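Local coordinates for protein AgaA (Rhizobium radiobacter, PDB 6HLX) that binds the opine agropinic acid as the periplasmic substrate-binding protein of an ABC transporter, serving its import into the bacterium, at residues T237-G242 with F471-S476; F283-P288 with L446-W451. One frame throughout, in Å; residues are numbered along the deposited sequence. Where two conformers were deposited one is given.

Contact 1 of 2, residues T237-G242 with F471-S476; sequences TGPFMG and FLTFQS. With EDO (1,2-ethanediol), chain B.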
ATOM      1  N   THR A 237      -4.576 -12.541   4.784  1.00 27.90           N
ATOM      2  CA  THR A 237      -4.554 -11.938   6.135  1.00 27.76           C
ATOM      3  C   THR A 237      -3.303 -11.049   6.301  1.00 34.60           C
ATOM      4  O   THR A 237      -2.636 -11.096   7.353  1.00 37.44           O
ATOM      5  CB  THR A 237      -4.534 -13.003   7.222  1.00 33.48           C
ATOM      6  OG1 THR A 237      -3.401 -13.841   6.986  1.00 40.44           O
ATOM      7  CG2 THR A 237      -5.810 -13.779   7.306  1.00 29.33           C
ATOM      8  N   GLY A 238      -3.043 -10.212   5.306  1.00 26.46           N
ATOM      9  CA  GLY A 238      -1.861  -9.353   5.239  1.00 23.49           C
ATOM     10  C   GLY A 238      -1.904  -8.006   5.932  1.00 23.76           C
ATOM     11  O   GLY A 238      -0.931  -7.665   6.618  1.00 22.82           O
ATOM     12  N   PRO A 239      -2.968  -7.194   5.754  1.00 18.77           N
ATOM     13  CA  PRO A 239      -2.939  -5.843   6.341  1.00 18.16           C
ATOM     14  C   PRO A 239      -3.219  -5.793   7.824  1.00 20.88           C
ATOM     15  O   PRO A 239      -3.762  -6.732   8.408  1.00 20.12           O
ATOM     16  CB  PRO A 239      -4.016  -5.062   5.553  1.00 19.26           C
ATOM     17  CG  PRO A 239      -4.442  -5.992   4.381  1.00 22.53           C
ATOM     18  CD  PRO A 239      -4.189  -7.383   4.933  1.00 19.83           C
ATOM     19  N   PHE A 240      -2.861  -4.661   8.420  1.00 19.01           N
ATOM     20  CA  PHE A 240      -3.134  -4.404   9.832  1.00 17.88           C
ATOM     21  C   PHE A 240      -3.961  -3.103   9.943  1.00 22.25           C
ATOM     22  O   PHE A 240      -3.967  -2.271   9.014  1.00 22.23           O
ATOM     23  CB  PHE A 240      -1.823  -4.287  10.651  1.00 19.30           C
ATOM     24  CG  PHE A 240      -0.753  -3.425  10.009  1.00 19.87           C
ATOM     25  CD1 PHE A 240      -0.857  -2.032  10.009  1.00 20.13           C
ATOM     26  CD2 PHE A 240       0.364  -4.001   9.417  1.00 20.98           C
ATOM     27  CE1 PHE A 240       0.121  -1.237   9.387  1.00 21.56           C
ATOM     28  CE2 PHE A 240       1.354  -3.203   8.816  1.00 21.77           C
ATOM     29  CZ  PHE A 240       1.220  -1.826   8.795  1.00 19.79           C
ATOM     30  N   MET A 241      -4.631  -2.936  11.082  1.00 20.07           N
ATOM     31  CA  MET A 241      -5.366  -1.720  11.459  1.00 18.42           C
ATOM     32  C   MET A 241      -4.621  -1.090  12.622  1.00 21.67           C
ATOM     33  O   MET A 241      -4.213  -1.789  13.550  1.00 22.03           O
ATOM     34  CB  MET A 241      -6.820  -2.009  11.901  1.00 20.02           C
ATOM     35  CG  MET A 241      -7.699  -2.587  10.790  1.00 22.53           C
ATOM     36  SD  MET A 241      -7.842  -1.534   9.340  1.00 23.45           S
ATOM     37  CE  MET A 241      -8.722  -0.158  10.020  1.00 22.23           C
ATOM     38  N   GLY A 242      -4.508   0.229  12.613  1.00 20.68           N
ATOM     39  CA  GLY A 242      -3.823   0.939  13.692  1.00 20.44           C
ATOM     40  C   GLY A 242      -4.027   2.431  13.580  1.00 21.88           C
ATOM     41  O   GLY A 242      -5.051   2.877  13.054  1.00 20.18           O
ATOM     42  N   PHE A 471       1.758  -9.187   2.661  1.00 18.28           N
ATOM     43  CA  PHE A 471       1.829  -7.746   2.362  1.00 18.64           C
ATOM     44  C   PHE A 471       1.628  -7.384   0.888  1.00 20.53           C
ATOM     45  O   PHE A 471       1.529  -6.193   0.568  1.00 20.23           O
ATOM     46  CB  PHE A 471       3.187  -7.186   2.849  1.00 19.97           C
ATOM     47  CG  PHE A 471       3.314  -6.882   4.319  1.00 19.95           C
ATOM     48  CD1 PHE A 471       2.199  -6.914   5.162  1.00 20.14           C
ATOM     49  CD2 PHE A 471       4.556  -6.572   4.876  1.00 21.22           C
ATOM     50  CE1 PHE A 471       2.321  -6.582   6.525  1.00 22.05           C
ATOM     51  CE2 PHE A 471       4.676  -6.259   6.239  1.00 23.21           C
ATOM     52  CZ  PHE A 471       3.558  -6.251   7.047  1.00 21.56           C
ATOM     53  N   LEU A 472       1.598  -8.368  -0.019  1.00 18.41           N
ATOM     54  CA  LEU A 472       1.432  -8.070  -1.452  1.00 18.84           C
ATOM     55  C   LEU A 472      -0.021  -7.991  -1.886  1.00 20.69           C
ATOM     56  O   LEU A 472      -0.290  -7.766  -3.079  1.00 19.94           O
ATOM     57  CB  LEU A 472       2.170  -9.112  -2.316  1.00 19.04           C
ATOM     58  CG  LEU A 472       3.676  -9.109  -2.163  1.00 23.28           C
ATOM     59  CD1 LEU A 472       4.273 -10.225  -2.926  1.00 22.50           C
ATOM     60  CD2 LEU A 472       4.260  -7.784  -2.629  1.00 23.67           C
ATOM     61  N   THR A 473      -0.982  -8.156  -0.945  1.00 17.26           N
ATOM     62  CA  THR A 473      -2.402  -8.181  -1.353  1.00 17.47           C
ATOM     63  C   THR A 473      -2.847  -6.937  -2.141  1.00 19.49           C
ATOM     64  O   THR A 473      -3.615  -7.087  -3.102  1.00 19.31           O
ATOM     65  CB  THR A 473      -3.344  -8.476  -0.173  1.00 20.25           C
ATOM     66  OG1 THR A 473      -4.700  -8.564  -0.654  1.00 19.31           O
ATOM     67  CG2 THR A 473      -3.249  -7.428   0.947  1.00 18.69           C
ATOM     68  N   PHE A 474      -2.364  -5.737  -1.791  1.00 17.75           N
ATOM     69  CA  PHE A 474      -2.786  -4.524  -2.519  1.00 16.77           C
ATOM     70  C   PHE A 474      -2.243  -4.447  -3.967  1.00 21.45           C
ATOM     71  O   PHE A 474      -2.661  -3.565  -4.727  1.00 20.45           O
ATOM     72  CB  PHE A 474      -2.450  -3.247  -1.745  1.00 18.64           C
ATOM     73  CG  PHE A 474      -3.164  -3.034  -0.425  1.00 19.08           C
ATOM     74  CD1 PHE A 474      -4.308  -3.767  -0.098  1.00 20.64           C
ATOM     75  CD2 PHE A 474      -2.730  -2.056   0.468  1.00 20.89           C
ATOM     76  CE1 PHE A 474      -4.993  -3.532   1.104  1.00 21.78           C
ATOM     77  CE2 PHE A 474      -3.401  -1.845   1.687  1.00 21.96           C
ATOM     78  CZ  PHE A 474      -4.523  -2.583   1.995  1.00 20.20           C
ATOM     79  N   GLN A 475      -1.284  -5.344  -4.313  1.00 18.38           N
ATOM     80  CA  GLN A 475      -0.712  -5.412  -5.667  1.00 18.11           C
ATOM     81  C   GLN A 475      -1.350  -6.529  -6.486  1.00 21.34           C
ATOM     82  O   GLN A 475      -0.873  -6.823  -7.589  1.00 20.97           O
ATOM     83  CB  GLN A 475       0.810  -5.616  -5.612  1.00 19.51           C
ATOM     84  CG  GLN A 475       1.520  -4.437  -4.940  1.00 21.89           C
ATOM     85  CD  GLN A 475       3.006  -4.513  -5.149  1.00 26.07           C
ATOM     86  OE1 GLN A 475       3.478  -5.235  -6.016  1.00 26.87           O
ATOM     87  NE2 GLN A 475       3.760  -3.767  -4.351  1.00 24.33           N
ATOM     88  N   SER A 476      -2.415  -7.161  -5.969  1.00 19.28           N
ATOM     89  CA  SER A 476      -3.078  -8.294  -6.645  1.00 18.05           C
ATOM     90  C   SER A 476      -3.539  -7.991  -8.069  1.00 21.37           C
ATOM     91  O   SER A 476      -3.646  -8.925  -8.887  1.00 20.81           O
ATOM     92  CB  SER A 476      -4.246  -8.827  -5.820  1.00 19.27           C
ATOM     93  OG  SER A 476      -3.807  -9.330  -4.568  1.00 20.97           O
TER
HETATM   94  C1  EDO B 631       0.624 -11.898  10.113  1.00 54.37           C
HETATM   95  O1  EDO B 631      -0.157 -11.935   8.936  1.00 57.14           O
HETATM   96  C2  EDO B 631       1.517 -13.154  10.156  1.00 51.98           C
HETATM   97  O2  EDO B 631       2.241 -13.151  11.363  1.00 48.38           O

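Contact 2 of 2, residues F283-P288 with L446-W451; sequences FGIAIP and LVYFMW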
ATOM      1  N   PHE A 283      -0.522  -6.758  19.894  1.00 23.16           N
ATOM      2  CA  PHE A 283      -0.146  -6.100  21.154  1.00 23.53           C
ATOM      3  C   PHE A 283       1.291  -5.561  21.138  1.00 28.12           C
ATOM      4  O   PHE A 283       1.863  -5.285  22.184  1.00 27.38           O
ATOM      5  CB  PHE A 283      -0.363  -7.044  22.358  1.00 26.18           C
ATOM      6  CG  PHE A 283      -1.814  -7.346  22.621  1.00 28.09           C
ATOM      7  CD1 PHE A 283      -2.613  -6.447  23.324  1.00 31.44           C
ATOM      8  CD2 PHE A 283      -2.376  -8.544  22.201  1.00 29.56           C
ATOM      9  CE1 PHE A 283      -3.959  -6.735  23.584  1.00 32.46           C
ATOM     10  CE2 PHE A 283      -3.724  -8.830  22.465  1.00 32.50           C
ATOM     11  CZ  PHE A 283      -4.506  -7.916  23.136  1.00 30.80           C
ATOM     12  N   GLY A 284       1.862  -5.424  19.955  1.00 27.22           N
ATOM     13  CA  GLY A 284       3.207  -4.879  19.792  1.00 26.03           C
ATOM     14  C   GLY A 284       3.316  -4.224  18.427  1.00 26.34           C
ATOM     15  O   GLY A 284       2.390  -3.536  17.984  1.00 24.21           O
ATOM     16  N   ILE A 285       4.452  -4.436  17.748  1.00 22.48           N
ATOM     17  CA  ILE A 285       4.661  -3.910  16.399  1.00 20.97           C
ATOM     18  C   ILE A 285       4.081  -4.939  15.427  1.00 24.04           C
ATOM     19  O   ILE A 285       4.194  -6.150  15.650  1.00 23.17           O
ATOM     20  CB  ILE A 285       6.168  -3.623  16.102  1.00 24.27           C
ATOM     21  CG1 ILE A 285       6.854  -2.791  17.231  1.00 24.28           C
ATOM     22  CG2 ILE A 285       6.335  -2.927  14.734  1.00 24.94           C
ATOM     23  CD1 ILE A 285       6.233  -1.380  17.493  1.00 26.90           C
ATOM     24  N   ALA A 286       3.430  -4.467  14.370  1.00 22.61           N
ATOM     25  CA  ALA A 286       2.828  -5.371  13.388  1.00 22.13           C
ATOM     26  C   ALA A 286       3.861  -5.956  12.412  1.00 25.52           C
ATOM     27  O   ALA A 286       3.868  -5.617  11.225  1.00 22.71           O
ATOM     28  CB  ALA A 286       1.698  -4.689  12.633  1.00 23.06           C
ATOM     29  N   ILE A 287       4.714  -6.855  12.920  1.00 23.80           N
ATOM     30  CA  ILE A 287       5.701  -7.523  12.072  1.00 22.96           C
ATOM     31  C   ILE A 287       5.188  -8.944  11.818  1.00 25.64           C
ATOM     32  O   ILE A 287       4.997  -9.701  12.764  1.00 25.06           O
ATOM     33  CB  ILE A 287       7.130  -7.465  12.675  1.00 25.36           C
ATOM     34  CG1 ILE A 287       7.608  -5.990  12.759  1.00 25.57           C
ATOM     35  CG2 ILE A 287       8.105  -8.302  11.796  1.00 25.35           C
ATOM     36  CD1 ILE A 287       8.854  -5.781  13.466  1.00 29.19           C
ATOM     37  N   PRO A 288       4.935  -9.347  10.554  1.00 22.84           N
ATOM     38  CA  PRO A 288       4.446 -10.717  10.342  1.00 22.00           C
ATOM     39  C   PRO A 288       5.513 -11.750  10.661  1.00 25.61           C
ATOM     40  O   PRO A 288       6.713 -11.469  10.576  1.00 23.26           O
ATOM     41  CB  PRO A 288       4.120 -10.774   8.838  1.00 23.15           C
ATOM     42  CG  PRO A 288       4.112  -9.329   8.374  1.00 25.99           C
ATOM     43  CD  PRO A 288       5.074  -8.607   9.283  1.00 22.42           C
ATOM     44  N   LEU A 446       3.888   4.712  15.899  1.00 22.26           N
ATOM     45  CA  LEU A 446       2.766   4.014  15.260  1.00 21.12           C
ATOM     46  C   LEU A 446       2.162   3.100  16.321  1.00 22.78           C
ATOM     47  O   LEU A 446       2.893   2.507  17.112  1.00 21.93           O
ATOM     48  CB  LEU A 446       3.218   3.146  14.071  1.00 21.08           C
ATOM     49  CG  LEU A 446       3.594   3.804  12.713  1.00 24.22           C
ATOM     50  CD1 LEU A 446       2.433   4.622  12.109  1.00 23.89           C
ATOM     51  CD2 LEU A 446       4.877   4.600  12.788  1.00 24.09           C
ATOM     52  N   VAL A 447       0.836   2.963  16.306  1.00 20.44           N
ATOM     53  CA  VAL A 447       0.137   2.064  17.228  1.00 20.11           C
ATOM     54  C   VAL A 447      -0.637   1.076  16.360  1.00 23.37           C
ATOM     55  O   VAL A 447      -1.229   1.473  15.337  1.00 22.44           O
ATOM     56  CB  VAL A 447      -0.749   2.849  18.226  1.00 23.19           C
ATOM     57  CG1 VAL A 447      -1.818   1.951  18.835  1.00 23.95           C
ATOM     58  CG2 VAL A 447       0.112   3.491  19.323  1.00 22.68           C
ATOM     59  N   TYR A 448      -0.617  -0.228  16.744  1.00 19.97           N
ATOM     60  CA  TYR A 448      -1.266  -1.264  15.933  1.00 20.32           C
ATOM     61  C   TYR A 448      -2.284  -2.016  16.773  1.00 25.18           C
ATOM     62  O   TYR A 448      -2.015  -2.315  17.943  1.00 25.17           O
ATOM     63  CB  TYR A 448      -0.213  -2.258  15.408  1.00 21.69           C
ATOM     64  CG  TYR A 448       0.949  -1.603  14.700  1.00 20.49           C
ATOM     65  CD1 TYR A 448       2.096  -1.230  15.398  1.00 21.56           C
ATOM     66  CD2 TYR A 448       0.934  -1.418  13.316  1.00 20.55           C
ATOM     67  CE1 TYR A 448       3.173  -0.625  14.749  1.00 22.67           C
ATOM     68  CE2 TYR A 448       2.015  -0.834  12.655  1.00 20.91           C
ATOM     69  CZ  TYR A 448       3.142  -0.462  13.376  1.00 25.26           C
ATOM     70  OH  TYR A 448       4.219   0.099  12.743  1.00 23.36           O
ATOM     71  N   PHE A 449      -3.428  -2.368  16.157  1.00 21.17           N
ATOM     72  CA  PHE A 449      -4.490  -3.034  16.901  1.00 22.09           C
ATOM     73  C   PHE A 449      -4.820  -4.428  16.460  1.00 23.88           C
ATOM     74  O   PHE A 449      -5.142  -5.247  17.321  1.00 24.35           O
ATOM     75  CB  PHE A 449      -5.775  -2.187  16.860  1.00 23.57           C
ATOM     76  CG  PHE A 449      -5.632  -0.857  17.572  1.00 25.36           C
ATOM     77  CD1 PHE A 449      -5.076  -0.786  18.846  1.00 28.44           C
ATOM     78  CD2 PHE A 449      -6.037   0.325  16.954  1.00 28.16           C
ATOM     79  CE1 PHE A 449      -4.944   0.453  19.505  1.00 30.25           C
ATOM     80  CE2 PHE A 449      -5.906   1.556  17.612  1.00 30.74           C
ATOM     81  CZ  PHE A 449      -5.355   1.608  18.873  1.00 29.21           C
ATOM     82  N   MET A 450      -4.793  -4.708  15.139  1.00 20.76           N
ATOM     83  CA  MET A 450      -5.200  -6.031  14.674  0.50 20.77           C
ATOM     84  C   MET A 450      -4.721  -6.346  13.273  1.00 23.47           C
ATOM     85  O   MET A 450      -4.459  -5.421  12.493  1.00 21.22           O
ATOM     86  CB  MET A 450      -6.745  -6.130  14.686  0.50 22.95           C
ATOM     87  CG  MET A 450      -7.415  -5.132  13.750  0.50 25.74           C
ATOM     88  SD  MET A 450      -9.176  -5.369  13.560  0.50 29.57           S
ATOM     89  CE  MET A 450      -9.197  -6.811  12.450  0.50 25.70           C
ATOM     90  N   TRP A 451      -4.654  -7.646  12.950  1.00 20.95           N
ATOM     91  CA  TRP A 451      -4.366  -8.133  11.595  1.00 20.38           C
ATOM     92  C   TRP A 451      -5.766  -8.362  11.022  1.00 25.30           C
ATOM     93  O   TRP A 451      -6.637  -8.937  11.714  1.00 25.89           O
ATOM     94  CB  TRP A 451      -3.670  -9.500  11.617  1.00 20.01           C
ATOM     95  CG  TRP A 451      -2.275  -9.460  12.132  1.00 21.62           C
ATOM     96  CD1 TRP A 451      -1.826  -9.969  13.315  1.00 25.19           C
ATOM     97  CD2 TRP A 451      -1.135  -8.872  11.482  1.00 21.31           C
ATOM     98  NE1 TRP A 451      -0.467  -9.762  13.432  1.00 24.81           N
ATOM     99  CE2 TRP A 451      -0.015  -9.108  12.313  1.00 24.69           C
ATOM    100  CE3 TRP A 451      -0.940  -8.230  10.245  1.00 22.64           C
ATOM    101  CZ2 TRP A 451       1.269  -8.666  11.982  1.00 24.47           C
ATOM    102  CZ3 TRP A 451       0.346  -7.821   9.896  1.00 23.23           C
ATOM    103  CH2 TRP A 451       1.430  -8.032  10.765  1.00 23.80           C
TER
HETATM  104  O   HOH W   1       1.025  -0.837  19.023  1.00 30.39           O

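Contact 1 of 2, residues T237-G242 with F471-S476
In this periplasmic binding protein of the family 5 solute-binding type, the approach to strand 240-245 packs, without a direct hydrogen bond, against the 3-10 turns of 471-476, next to the agropinic acid pocket. At Thr237 the carbonyl O takes a weak hydrogen bond from O1 of a 1,2-ethanediol, probably left by the crystallisation liquor, which is also hydrogen-bonded to Lys289 N. Gly238 brings the backbones closest, its CA 4.9 Å from Phe471 CA, and its carbonyl O lies in the plane of the Phe471 ring at the edge, 3.4 Å from CE1, where the slightly positive C-H rim probably suits it. Pro239 rests the CG corner of its ring on the other segment: CG is 3.9 Å from Thr473 CG2, the two side chains crossing at about a right angle, and 4.1 Å from Phe474 CE1. Thr473 can offer its methyl because OG1 stands anti to the backbone N (chi1 -177°) and is hydrogen-bonded to Asn467. Phe474, which the proline touches, is itself a pocket residue in touch with agropinic acid. Phe240 opens the strand with CG in the crowded position between backbone N and carbonyl carbon (chi1 46°), which carries its ring to Phe471; Phe240 CE2 lies 4.2 Å from Phe471 CZ, and that Phe471 atom sits at the edge of the Phe240 ring, near its plane. Trp388 meets Phe471 edge-to-face. Around Phe474 the 3-10 turn is fastened by Thr473 O, which accepts both Ser476 N at 3.1 Å and, on an in-plane lone pair, Ser476 OG at 2.7 Å.

Contact 2 of 2, residues F283-P288 with L446-W451
Tyr448 and Trp451, two aromatic side chains of strand 446-451, receive the irregular loop 283-288, which follows edge strand 280-281 and folds over this part of the mixed sheet. The tight part is centred on Ala286, the middle residue of an inverse gamma turn closed by a weak hydrogen bond from Ile287 N to Ile285 O. This kink sets Ala286 N over the centre of one Tyr448 face, 3.6 Å above the plane, while the methyl CB presses on the same ring, 3.4 Å from CD2. Ile285 and Ile287 turn to helix 426-443, yet Ile285 CG2 comes obliquely to Tyr448 CE1 at 3.9 Å. Tyr448 OH is hydrogen-bonded to Tyr393 OH, fixing the far end of the ring. Trp451 reaches the loop with the outer corner of its benzo ring: CH2 lies 3.5 Å from Ala286 O and 3.8 Å from Pro288 CG, the proline crossing the indole at about a right angle. Gly284 O still touches Tyr448 CD1 at 3.5 Å, but beyond it a water parts the backbones, donating to Gly284 O at 3.2 Å and accepting from Tyr448 N at 2.9 Å; Pro288 and Trp451 form the partly exposed side. No direct hydrogen bond crosses the contact, and Ala286 O is buried without a polar partner. Between these two segments the hold is thus mainly van der Waals and aromatic, with a single water as the polar bridge.

Contacts 1 and 2 lie with centres about 13 Å apart and are joined through one mixed sheet, in which strands 240-245 and 446-451 run antiparallel as neighbours. At a classic beta bulge, Phe449 and Met450 both face Met241: Met241 O is 2.8 Å from Phe449 N, and Met241 N is 2.9 Å from Met450 O, both probable hydrogen bonds. Side chains continue the connection, for Phe471 CZ packs 3.4 Å from Pro288 CG, and Phe240 meets Tyr448 edge-to-face. Contact 1 is the one at the ligand, with the Phe474 side chain about 3 Å from agropinic acid at nearest atoms; contact 2 lies farther out, about 16 Å from the centre of the chain against about 7 Å for contact 1 (centre to centre).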